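Local coordinates for protein succinylglutamate desuccinylase (Vibrio parahaemolyticus, PDB 2BCO) that probably hydrolyses N2-succinylglutamate to succinate and glutamate with the help of one zinc ion, the last step of arginine degradation by the succinyltransferase pathway, at residues T53-I58 against P146-H151; G83-D88 against N243-A248; K259-R264 against C328-R333. All coordinates share one frame; numbering follows the deposited sequence.

Contact 1: T53-I58 against P146-H151; sequences TKNIII and PKTRWH
Three hydrogen bonds join Asn-55 to the chain where the 3-10 turn 146-148 passes into strand 149-157. Its backbone N donates to Thr-148 O over 2.9 Å in an almost perfectly straight bond (179°), its O accepts from Trp-150 N, and its side-chain ND2 reaches Thr-148 OG1 at 2.7 Å. The last bond lies in the amide plane of Asn-55, and with OD1 taken by Arg-90 the amide is fixed from both ends. Thr-148 OG1 also bonds Glu-145 O; it sits between its own backbone N and carbonyl carbon (chi1 76°), which brings it alongside the asparagine. Ile-57 N then donates to Trp-150 O, and the parallel pairing runs on from there.

Side chains alternate about this pairing. Ile-56 and Trp-150 share one face, with Ile-56 CG2 3.8 Å from Trp-150 CB, and Lys-54 runs beside the indole, its CD 3.3 Å from Trp-150 NE1, before the chain bends at chi4 and NZ goes on to Glu-247. On the face of Asn-55, Ile-57 CG2 makes a CH-pi contact over the imidazole of His-151, 3.9 Å from the ring centroid. Both ring nitrogens of His-151 are engaged, ND1 with Ser-207 and NE2 with Ser-59.

Polar bonds thus set the register of two central parallel strands of the catalytic domain, and the imidazole, about 12 Å from the zinc, is held in its rotation without being a ligand.

Contact 2: G83-D88 against N243-A248; sequences GFQKVD and NLIAEA
A single hydrogen bond crosses between 83-88 and 243-248: Asp-88 N donates to Ile-245 O over 2.8 Å, bent modestly at 156° and lying in the carbonyl plane. The acceptor belongs to the last turn of helix 235-245, which ends in a Schellman motif with Glu-247 at positive phi. Within the loop, Gln-85 NE2 donates to Lys-86 O at 2.8 Å; the chain bend at chi2 (58°) folds the amide back onto that neighbouring carbonyl, while OE1 is held by Arg-242.

Van der Waals packing centres on the methyls of Ile-245 and Ala-246. Ile-245 CG1 stands between backbone N and carbonyl carbon (chi1 85°), and CD1 comes tightly to 3.0 Å from Lys-86 O. The tips of Ile-245 and Gln-85 meet head on, and in an apolar pair Val-87 CG2 crosses Ile-245 CD1 obliquely at 3.9 Å. Ala-246 CB is 3.1 Å from Lys-86 O, so the bonded oxygen is also flanked by two methyl groups.

Asp-88 sets its carboxylate oxygen against the aliphatic part of Glu-247: OD2 lies 3.1 Å from Glu-247 CG, the two chains crossing at about a right angle. The glutamate carboxylate leads away to Lys-54, which would probably ease the repulsion between the two acids.

The loop leaves helix 68-81, onto which Gln-85 and Val-87 pack through Ile-80, and enters strand 90-95. It therefore fastens that connection to the C-terminal end of helix 235-245, whose Leu-244 rests on strand 149-157.

Contact 3: K259-R264 against C328-R333; sequences KYRVSR and CEVKTR
Arg-261 carries much of the packing between 259-264 and 328-333. Its CB lies against the isopropyl group of Val-330, 3.9 Å from Val-330 CB. CG, set between backbone N and carbonyl carbon (chi1 73°), stays near both Val-330 CB and Cys-328 O. The chain then runs extended, and CD makes its tightest contact, 3.4 Å from Val-330 CG2, the two side chains crossing at about a right angle. At the tip the guanidinium is turned by chi4 (74°) so that Cys-328 SG sits over the centre of one face, 3.7 Å from Arg-261 CZ, while Val-330 CG2 lies at the edge in its plane.

Beneath this packing the backbones form an antiparallel pair. Arg-261 and Cys-328 are a hydrogen-bonded pair, joined by Arg-261 N to Cys-328 O at 3.0 Å and Cys-328 N to Arg-261 O at 3.2 Å; Val-330 N adds a bond to Lys-259 O. Both strands belong to the barrel-sandwich hybrid domain of the AstE/AspA family. Just beyond, Ser-263 and Arg-264 both face Met-326 in a classic beta bulge, where strand 258-267 turns a corner.

Away from Arg-261, Tyr-260 and Glu-329 form the non-hydrogen-bonded pair, and a water joins their ends, 2.8 Å from Tyr-260 OH and donating to Glu-329 OE1. Tyr-260 OH also bonds His-163. Lys-259 CG touches Thr-332 OG1 at 3.6 Å before its chain bends away toward Cys-257 O.

Contacts 1 and 2 belong to the catalytic domain and interlock along the chain, their segments alternating as 53-58, 83-88, 146-151 and 243-248. Their centres are 14 Å apart and they touch directly: Lys-54 NZ forms a salt bridge with Glu-247 OE2 at 2.7 Å, and Leu-244 packs on Ile-56 and Trp-150, so the end of helix 235-245 is tied to the parallel strands. Contact 3 follows in the hybrid domain, its centre about 26 Å from that of contact 1 and 33 Å from that of contact 2, without touching either. Strand 258-267 comes next after helix 235-245 and also pairs with strand 192-195, so the second domain is joined to the first by backbone pairing.

Contact 1: T53-I58 against P146-H151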
# COMPACT_ATOMS: atom_id res chain seq x y z
N THR A 53 18.85 11.95 3.41
CA THR A 53 18.64 10.53 3.13
C THR A 53 17.19 10.15 3.44
O THR A 53 16.69 10.42 4.53
CB THR A 53 19.55 9.64 4.00
OG1 THR A 53 20.92 9.85 3.63
CG2 THR A 53 19.18 8.18 3.83
N LYS A 54 16.51 9.52 2.48
CA LYS A 54 15.13 9.11 2.69
C LYS A 54 15.01 7.91 3.63
O LYS A 54 15.90 7.06 3.71
CB LYS A 54 14.46 8.78 1.36
CG LYS A 54 14.31 9.97 0.43
CD LYS A 54 13.47 9.63 -0.78
CE LYS A 54 13.25 10.84 -1.67
NZ LYS A 54 14.52 11.36 -2.24
N ASN A 55 13.90 7.87 4.36
CA ASN A 55 13.62 6.78 5.27
C ASN A 55 12.34 6.16 4.74
O ASN A 55 11.24 6.64 5.01
CB ASN A 55 13.45 7.31 6.69
CG ASN A 55 14.75 7.87 7.24
OD1 ASN A 55 15.65 7.12 7.61
ND2 ASN A 55 14.86 9.19 7.26
N ILE A 56 12.51 5.11 3.96
CA ILE A 56 11.39 4.44 3.33
C ILE A 56 11.00 3.10 3.94
O ILE A 56 11.82 2.19 4.06
CB ILE A 56 11.68 4.17 1.84
CG1 ILE A 56 12.32 5.40 1.19
CG2 ILE A 56 10.39 3.78 1.13
CD1 ILE A 56 12.76 5.16 -0.24
N ILE A 57 9.74 3.00 4.33
CA ILE A 57 9.22 1.75 4.86
C ILE A 57 8.57 1.11 3.64
O ILE A 57 7.73 1.73 2.99
CB ILE A 57 8.12 1.96 5.92
CG1 ILE A 57 8.72 2.59 7.18
CG2 ILE A 57 7.46 0.63 6.25
CD1 ILE A 57 7.68 2.89 8.25
N ILE A 58 8.97 -0.11 3.32
CA ILE A 58 8.38 -0.79 2.18
C ILE A 58 7.75 -2.06 2.72
O ILE A 58 8.45 -3.04 2.99
CB ILE A 58 9.46 -1.13 1.13
CG1 ILE A 58 10.18 0.16 0.70
CG2 ILE A 58 8.82 -1.81 -0.08
CD1 ILE A 58 11.49 -0.08 -0.06
N PRO A 146 10.65 14.62 9.43
CA PRO A 146 9.39 14.27 8.77
C PRO A 146 9.44 14.30 7.25
O PRO A 146 8.85 13.44 6.59
CB PRO A 146 8.41 15.31 9.34
CG PRO A 146 8.94 15.51 10.75
CD PRO A 146 10.43 15.59 10.53
N LYS A 147 10.15 15.27 6.69
CA LYS A 147 10.25 15.41 5.24
C LYS A 147 10.94 14.24 4.54
O LYS A 147 10.77 14.04 3.35
CB LYS A 147 10.95 16.72 4.86
CG LYS A 147 12.32 16.93 5.47
CD LYS A 147 12.88 18.30 5.10
CE LYS A 147 14.17 18.60 5.83
NZ LYS A 147 15.14 17.49 5.67
N THR A 148 11.72 13.48 5.30
CA THR A 148 12.43 12.33 4.76
C THR A 148 11.60 11.05 4.80
O THR A 148 11.95 10.06 4.16
CB THR A 148 13.72 12.06 5.57
OG1 THR A 148 13.37 11.43 6.82
CG2 THR A 148 14.46 13.37 5.85
N ARG A 149 10.49 11.06 5.53
CA ARG A 149 9.67 9.86 5.68
C ARG A 149 8.76 9.40 4.54
O ARG A 149 7.97 10.18 3.99
CB ARG A 149 8.86 9.99 6.96
CG ARG A 149 9.71 10.21 8.19
CD ARG A 149 8.86 10.66 9.35
NE ARG A 149 9.66 11.10 10.49
CZ ARG A 149 9.14 11.75 11.53
NH1 ARG A 149 7.85 12.02 11.56
NH2 ARG A 149 9.92 12.11 12.55
N TRP A 150 8.88 8.12 4.21
CA TRP A 150 8.09 7.48 3.15
C TRP A 150 7.56 6.14 3.63
O TRP A 150 8.22 5.43 4.37
CB TRP A 150 8.93 7.21 1.90
CG TRP A 150 9.37 8.41 1.13
CD1 TRP A 150 10.23 9.38 1.54
CD2 TRP A 150 9.03 8.71 -0.24
NE1 TRP A 150 10.46 10.26 0.51
CE2 TRP A 150 9.76 9.87 -0.59
CE3 TRP A 150 8.23 8.09 -1.20
CZ2 TRP A 150 9.66 10.46 -1.86
CZ3 TRP A 150 8.13 8.67 -2.47
CH2 TRP A 150 8.86 9.83 -2.79
N HIS A 151 6.35 5.80 3.20
CA HIS A 151 5.78 4.51 3.53
C HIS A 151 4.97 4.02 2.34
O HIS A 151 3.93 4.58 2.00
CB HIS A 151 4.87 4.56 4.76
CG HIS A 151 4.37 3.22 5.18
ND1 HIS A 151 3.60 3.02 6.31
CD2 HIS A 151 4.54 1.99 4.63
CE1 HIS A 151 3.32 1.74 6.43
NE2 HIS A 151 3.87 1.09 5.43

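Contact 2: G83-D88 against N243-A248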
# COMPACT_ATOMS: atom_id res chain seq x y z
N GLY A 83 25.16 -6.53 -4.12
CA GLY A 83 25.76 -5.28 -4.56
C GLY A 83 25.22 -4.79 -5.89
O GLY A 83 25.53 -3.68 -6.31
N PHE A 84 24.40 -5.60 -6.54
CA PHE A 84 23.82 -5.22 -7.83
C PHE A 84 22.89 -4.01 -7.71
O PHE A 84 22.81 -3.19 -8.63
CB PHE A 84 23.07 -6.42 -8.42
CG PHE A 84 22.38 -6.11 -9.72
CD1 PHE A 84 21.05 -5.69 -9.73
CD2 PHE A 84 23.05 -6.23 -10.93
CE1 PHE A 84 20.40 -5.39 -10.94
CE2 PHE A 84 22.42 -5.94 -12.14
CZ PHE A 84 21.09 -5.51 -12.15
N GLN A 85 22.18 -3.92 -6.59
CA GLN A 85 21.28 -2.80 -6.37
C GLN A 85 21.98 -1.77 -5.50
O GLN A 85 22.45 -2.07 -4.40
CB GLN A 85 20.00 -3.28 -5.67
CG GLN A 85 19.05 -2.16 -5.25
CD GLN A 85 18.61 -1.28 -6.41
OE1 GLN A 85 18.08 -1.77 -7.40
NE2 GLN A 85 18.84 0.03 -6.29
N LYS A 86 22.07 -0.55 -6.01
CA LYS A 86 22.71 0.53 -5.28
C LYS A 86 21.75 1.02 -4.20
O LYS A 86 20.57 1.27 -4.47
CB LYS A 86 23.06 1.67 -6.25
CG LYS A 86 23.66 2.90 -5.60
CD LYS A 86 23.80 4.02 -6.62
CE LYS A 86 24.00 5.38 -5.96
NZ LYS A 86 25.30 5.47 -5.25
N VAL A 87 22.25 1.14 -2.97
CA VAL A 87 21.41 1.60 -1.87
C VAL A 87 21.79 2.99 -1.43
O VAL A 87 22.94 3.24 -1.05
CB VAL A 87 21.49 0.64 -0.68
CG1 VAL A 87 20.61 1.13 0.44
CG2 VAL A 87 21.07 -0.75 -1.11
N ASP A 88 20.83 3.90 -1.47
CA ASP A 88 21.09 5.28 -1.09
C ASP A 88 20.10 5.77 -0.03
O ASP A 88 20.34 6.77 0.64
CB ASP A 88 20.99 6.18 -2.32
CG ASP A 88 21.73 7.47 -2.15
OD1 ASP A 88 22.98 7.46 -2.30
OD2 ASP A 88 21.08 8.50 -1.86
N ASN A 243 14.84 2.78 -8.45
CA ASN A 243 15.43 4.10 -8.61
C ASN A 243 15.25 4.93 -7.34
O ASN A 243 16.09 5.75 -7.01
CB ASN A 243 14.80 4.85 -9.79
CG ASN A 243 15.19 4.27 -11.14
OD1 ASN A 243 16.23 3.62 -11.27
ND2 ASN A 243 14.38 4.52 -12.16
N LEU A 244 14.15 4.69 -6.63
CA LEU A 244 13.86 5.43 -5.41
C LEU A 244 14.80 5.06 -4.28
O LEU A 244 15.32 5.94 -3.57
CB LEU A 244 12.41 5.19 -4.99
CG LEU A 244 11.89 5.92 -3.74
CD1 LEU A 244 11.93 7.43 -3.98
CD2 LEU A 244 10.45 5.47 -3.43
N ILE A 245 15.03 3.76 -4.09
CA ILE A 245 15.93 3.34 -3.03
C ILE A 245 17.38 3.73 -3.39
O ILE A 245 18.23 3.88 -2.51
CB ILE A 245 15.81 1.81 -2.75
CG1 ILE A 245 16.70 1.02 -3.70
CG2 ILE A 245 14.37 1.35 -2.91
CD1 ILE A 245 18.00 0.61 -3.08
N ALA A 246 17.66 3.90 -4.68
CA ALA A 246 19.00 4.27 -5.13
C ALA A 246 19.16 5.76 -5.43
O ALA A 246 20.24 6.20 -5.82
CB ALA A 246 19.39 3.46 -6.36
N GLU A 247 18.09 6.53 -5.25
CA GLU A 247 18.13 7.97 -5.51
C GLU A 247 18.69 8.26 -6.90
O GLU A 247 19.63 9.05 -7.04
CB GLU A 247 18.98 8.70 -4.46
CG GLU A 247 18.27 8.97 -3.15
CD GLU A 247 17.08 9.91 -3.32
OE1 GLU A 247 16.08 9.50 -3.94
OE2 GLU A 247 17.16 11.05 -2.82
N ALA A 248 18.12 7.64 -7.92
CA ALA A 248 18.59 7.83 -9.29
C ALA A 248 17.48 8.08 -10.30
O ALA A 248 16.29 8.04 -9.97
CB ALA A 248 19.40 6.61 -9.71

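Contact 3: K259-R264 against C328-R333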
# COMPACT_ATOMS: atom_id res chain seq x y z
N LYS A 259 -5.97 11.36 -11.46
CA LYS A 259 -6.22 11.73 -10.07
C LYS A 259 -7.73 11.63 -9.81
O LYS A 259 -8.54 12.19 -10.56
CB LYS A 259 -5.76 13.17 -9.81
CG LYS A 259 -4.35 13.53 -10.32
CD LYS A 259 -3.25 12.75 -9.62
CE LYS A 259 -1.86 13.25 -10.02
NZ LYS A 259 -1.60 13.16 -11.49
N TYR A 260 -8.10 10.92 -8.76
CA TYR A 260 -9.50 10.74 -8.40
C TYR A 260 -9.75 11.34 -7.02
O TYR A 260 -8.83 11.50 -6.24
CB TYR A 260 -9.87 9.26 -8.35
CG TYR A 260 -10.01 8.58 -9.70
CD1 TYR A 260 -11.18 8.70 -10.45
CD2 TYR A 260 -8.98 7.81 -10.22
CE1 TYR A 260 -11.32 8.07 -11.69
CE2 TYR A 260 -9.10 7.18 -11.46
CZ TYR A 260 -10.27 7.32 -12.19
OH TYR A 260 -10.40 6.69 -13.41
N ARG A 261 -11.01 11.69 -6.75
CA ARG A 261 -11.40 12.22 -5.45
C ARG A 261 -12.66 11.45 -5.09
O ARG A 261 -13.30 10.86 -5.97
CB ARG A 261 -11.71 13.73 -5.51
CG ARG A 261 -13.01 14.11 -6.21
CD ARG A 261 -13.27 15.62 -6.10
NE ARG A 261 -14.40 16.08 -6.91
CZ ARG A 261 -15.68 15.88 -6.62
NH1 ARG A 261 -16.02 15.22 -5.52
NH2 ARG A 261 -16.63 16.33 -7.43
N VAL A 262 -13.03 11.44 -3.82
CA VAL A 262 -14.22 10.72 -3.42
C VAL A 262 -15.51 11.53 -3.63
O VAL A 262 -15.77 12.49 -2.92
CB VAL A 262 -14.12 10.29 -1.94
CG1 VAL A 262 -15.40 9.57 -1.51
CG2 VAL A 262 -12.90 9.40 -1.76
N SER A 263 -16.31 11.13 -4.62
CA SER A 263 -17.57 11.82 -4.90
C SER A 263 -18.42 11.69 -3.66
O SER A 263 -18.89 12.68 -3.11
CB SER A 263 -18.28 11.18 -6.09
OG SER A 263 -17.48 11.23 -7.26
N ARG A 264 -18.63 10.45 -3.22
CA ARG A 264 -19.40 10.18 -2.02
C ARG A 264 -19.11 8.79 -1.47
O ARG A 264 -18.61 7.92 -2.18
CB ARG A 264 -20.90 10.36 -2.28
CG ARG A 264 -21.48 9.55 -3.41
CD ARG A 264 -22.74 10.24 -3.94
NE ARG A 264 -23.38 9.47 -5.00
CZ ARG A 264 -24.10 8.37 -4.80
NH1 ARG A 264 -24.26 7.90 -3.58
NH2 ARG A 264 -24.63 7.73 -5.83
N CYS A 328 -14.51 10.06 -8.82
CA CYS A 328 -14.53 10.73 -10.11
C CYS A 328 -13.23 11.49 -10.29
O CYS A 328 -12.63 11.94 -9.31
CB CYS A 328 -15.71 11.71 -10.19
SG CYS A 328 -15.70 13.01 -8.93
N GLU A 329 -12.79 11.63 -11.53
CA GLU A 329 -11.55 12.37 -11.80
C GLU A 329 -11.66 13.76 -11.18
O GLU A 329 -12.75 14.32 -11.06
CB GLU A 329 -11.31 12.51 -13.30
CG GLU A 329 -11.11 11.20 -14.04
CD GLU A 329 -10.44 11.38 -15.39
OE1 GLU A 329 -10.37 10.41 -16.16
OE2 GLU A 329 -9.97 12.51 -15.67
N VAL A 330 -10.53 14.32 -10.79
CA VAL A 330 -10.58 15.64 -10.22
C VAL A 330 -9.53 16.59 -10.78
O VAL A 330 -8.46 16.16 -11.23
CB VAL A 330 -10.48 15.59 -8.69
CG1 VAL A 330 -9.09 15.19 -8.27
CG2 VAL A 330 -10.88 16.94 -8.12
N LYS A 331 -9.87 17.87 -10.79
CA LYS A 331 -8.98 18.90 -11.28
C LYS A 331 -8.01 19.16 -10.15
O LYS A 331 -8.41 19.63 -9.08
CB LYS A 331 -9.75 20.17 -11.65
CG LYS A 331 -8.91 21.17 -12.43
CD LYS A 331 -9.66 22.45 -12.75
CE LYS A 331 -8.81 23.38 -13.60
NZ LYS A 331 -7.50 23.69 -12.94
N THR A 332 -6.74 18.88 -10.38
CA THR A 332 -5.74 19.04 -9.36
C THR A 332 -4.63 20.04 -9.66
O THR A 332 -4.50 20.54 -10.78
CB THR A 332 -5.10 17.67 -9.06
OG1 THR A 332 -4.54 17.14 -10.28
CG2 THR A 332 -6.17 16.71 -8.52
N ARG A 333 -3.83 20.32 -8.64
CA ARG A 333 -2.72 21.24 -8.74
C ARG A 333 -1.89 21.09 -7.48
O ARG A 333 -2.29 20.39 -6.55
CB ARG A 333 -3.23 22.68 -8.86
CG ARG A 333 -4.09 23.14 -7.66
CD ARG A 333 -4.73 24.51 -7.90
NE ARG A 333 -5.09 25.15 -6.64
CZ ARG A 333 -6.11 24.78 -5.88
NH1 ARG A 333 -6.88 23.76 -6.24
NH2 ARG A 333 -6.34 25.41 -4.73
O HOH W 1 -11.27 7.62 -15.88